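Local atomic coordinates of bacteriocin (Pseudomonas syringae pv. tomato, PDB entry 4FZL), a protein that binds calcium and probably kills competing bacteria by degrading lipid II, the peptidoglycan precursor, as a colicin M-like phosphatase. Residues 49-54 with 89-95. Coordinates in Å, arbitrary orientation, origin at the centre of the assembly. Numbering follows the deposited sequence.
Sequences ADQREA and VLSGGLM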
loop_
_atom_site.group_PDB
_atom_site.type_symbol
_atom_site.label_atom_id
_atom_site.label_comp_id
_atom_site.label_asym_id
_atom_site.label_seq_id
_atom_site.Cartn_x
_atom_site.Cartn_y
_atom_site.Cartn_z
ATOM N N ALA A 49 -10.881 -2.115 -7.232
ATOM C CA ALA A 49 -11.296 -0.764 -6.963
ATOM C C ALA A 49 -10.044 0.087 -6.604
ATOM O O ALA A 49 -9.898 1.236 -7.000
ATOM C CB ALA A 49 -12.322 -0.771 -5.820
ATOM N N ASP A 50 -9.141 -0.497 -5.817
ATOM C CA ASP A 50 -7.902 0.189 -5.504
ATOM C C ASP A 50 -7.100 0.488 -6.759
ATOM O O ASP A 50 -6.518 1.554 -6.878
ATOM C CB ASP A 50 -7.021 -0.668 -4.595
ATOM C CG ASP A 50 -5.778 0.028 -4.126
ATOM O OD1 ASP A 50 -5.880 0.912 -3.240
ATOM O OD2 ASP A 50 -4.708 -0.290 -4.586
ATOM N N GLN A 51 -6.989 -0.488 -7.650
ATOM C CA GLN A 51 -6.336 -0.256 -8.914
ATOM C C GLN A 51 -6.940 0.964 -9.676
ATOM O O GLN A 51 -6.234 1.805 -10.230
ATOM C CB GLN A 51 -6.366 -1.566 -9.744
ATOM C CG GLN A 51 -5.696 -1.569 -11.110
ATOM C CD GLN A 51 -4.231 -1.602 -11.048
ATOM O OE1 GLN A 51 -3.693 -2.235 -10.177
ATOM N NE2 GLN A 51 -3.565 -0.942 -11.974
ATOM N N ARG A 52 -8.267 1.001 -9.744
ATOM C CA ARG A 52 -8.897 2.105 -10.368
ATOM C C ARG A 52 -8.667 3.465 -9.630
ATOM O O ARG A 52 -8.505 4.491 -10.308
ATOM C CB ARG A 52 -10.416 1.929 -10.568
ATOM C CG ARG A 52 -10.782 0.803 -11.523
ATOM C CD ARG A 52 -12.252 0.915 -11.840
ATOM N NE ARG A 52 -12.732 -0.183 -12.670
ATOM C CZ ARG A 52 -13.919 -0.187 -13.287
ATOM N NH1 ARG A 52 -14.757 0.840 -13.157
ATOM N NH2 ARG A 52 -14.283 -1.231 -14.007
ATOM N N GLU A 53 -8.669 3.452 -8.294
ATOM C CA GLU A 53 -8.299 4.653 -7.552
ATOM C C GLU A 53 -6.831 5.080 -7.901
ATOM O O GLU A 53 -6.585 6.295 -8.045
ATOM C CB GLU A 53 -8.475 4.468 -6.052
ATOM C CG GLU A 53 -8.333 5.731 -5.259
ATOM C CD GLU A 53 -8.593 5.555 -3.751
ATOM O OE1 GLU A 53 -9.078 6.513 -3.106
ATOM O OE2 GLU A 53 -8.342 4.464 -3.244
ATOM N N ALA A 54 -5.941 4.115 -8.106
ATOM C CA ALA A 54 -4.582 4.470 -8.474
ATOM C C ALA A 54 -4.519 5.160 -9.834
ATOM O O ALA A 54 -3.574 5.898 -10.118
ATOM C CB ALA A 54 -3.671 3.262 -8.519
ATOM N N VAL A 89 -0.942 -1.740 -9.408
ATOM C CA VAL A 89 -0.502 -0.516 -8.817
ATOM C C VAL A 89 -1.375 -0.282 -7.588
ATOM O O VAL A 89 -2.605 -0.240 -7.659
ATOM C CB VAL A 89 -0.678 0.681 -9.783
ATOM C CG1 VAL A 89 -0.154 1.969 -9.119
ATOM C CG2 VAL A 89 0.069 0.403 -11.114
ATOM N N LEU A 90 -0.721 0.044 -6.505
ATOM C CA LEU A 90 -1.336 0.420 -5.248
ATOM C C LEU A 90 -1.610 1.944 -5.161
ATOM O O LEU A 90 -0.774 2.769 -5.392
ATOM C CB LEU A 90 -0.514 0.023 -4.045
ATOM C CG LEU A 90 -0.157 -1.465 -3.896
ATOM C CD1 LEU A 90 0.846 -1.875 -2.791
ATOM C CD2 LEU A 90 -1.444 -2.284 -3.747
ATOM N N SER A 91 -2.839 2.275 -4.828
ATOM C CA SER A 91 -3.183 3.627 -4.746
ATOM C C SER A 91 -2.765 4.454 -3.534
ATOM O O SER A 91 -2.765 5.691 -3.617
ATOM C CB SER A 91 -4.715 3.707 -4.886
ATOM O OG SER A 91 -5.412 3.583 -3.657
ATOM N N GLY A 92 -2.527 3.779 -2.422
ATOM C CA GLY A 92 -2.346 4.444 -1.158
ATOM C C GLY A 92 -3.629 4.792 -0.425
ATOM O O GLY A 92 -3.602 5.383 0.672
ATOM N N GLY A 93 -4.753 4.384 -0.998
ATOM C CA GLY A 93 -6.018 4.608 -0.410
ATOM C C GLY A 93 -6.499 3.523 0.564
ATOM O O GLY A 93 -5.773 2.630 0.904
ATOM N N LEU A 94 -7.785 3.638 0.961
ATOM C CA LEU A 94 -8.438 2.791 1.953
ATOM C C LEU A 94 -8.180 1.283 1.701
ATOM O O LEU A 94 -7.869 0.478 2.643
ATOM C CB LEU A 94 -9.944 2.993 1.832
ATOM C CG LEU A 94 -10.881 2.270 2.771
ATOM C CD1 LEU A 94 -10.423 2.483 4.218
ATOM C CD2 LEU A 94 -12.282 2.804 2.505
ATOM N N MET A 95 -8.278 0.895 0.415
ATOM C CA MET A 95 -8.237 -0.523 0.066
ATOM C C MET A 95 -6.869 -1.022 -0.302
ATOM O O MET A 95 -6.698 -2.202 -0.704
ATOM C CB MET A 95 -9.279 -0.875 -0.993
ATOM C CG MET A 95 -10.709 -0.908 -0.336
ATOM S SD MET A 95 -11.976 -1.077 -1.572
ATOM C CE MET A 95 -13.462 -0.966 -0.605
HETATM O O HOH W 1 -8.002 2.184 -2.001
HETATM O O HOH W 2 -9.298 5.820 -0.485
#
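A polar helix-to-loop contact joins the C-terminal part of helix 37-54 to the irregular segment 89-95, which leads into helix 96-106; 457 Å² is buried between them, summed over both sides. Asp50, whose CA-CB bond points toward the loop, lies at its heart. Its OD2 accepts the backbone N of Ser91 at 3.2 Å with a nearly straight N-H...O angle of 165°, while its OD1 is 2.7 Å from Ser91 OG. That hydroxyl is also at hydrogen-bonding distance, 3.1 Å, from Glu53 OE2, so its single proton is contested by two carboxylates. Ser91 OG in turn accepts Gly93 N at 2.9 Å, an ST turn that curls the loop over the acidic pair.

Asp50 and Glu53 stand three residues apart, nearly one turn, and water 1 links them by donating to Asp50 OD1 (2.8 Å) and Glu53 OE2 (2.6 Å) while accepting Met95 N (2.8 Å). Water 2 similarly joins Leu94 N (3.0 Å) to Glu53 OE1 (2.7 Å). Glycine suits position 93 because an ideal CB built on Gly93 would clash with Glu53 OE2; at Gly92, phi/psi of 84/3° would jam a CB against the preceding carbonyl. At the other end, Gln51 OE1 receives Val89 N (2.9 Å, 163°), and Ala54 CB packs on Val89 CG1 at 3.8 Å.

Beyond the two segments, Asp50 also hydrogen-bonds Thr96 and His99 of helix 96-106, tying three parts of the helical region together. The CA-CB bond of Leu90 points away from residues 49-54; its side chain touches helix 96-106 and its backbone hydrogen-bonds Thr113 of strand 112-113.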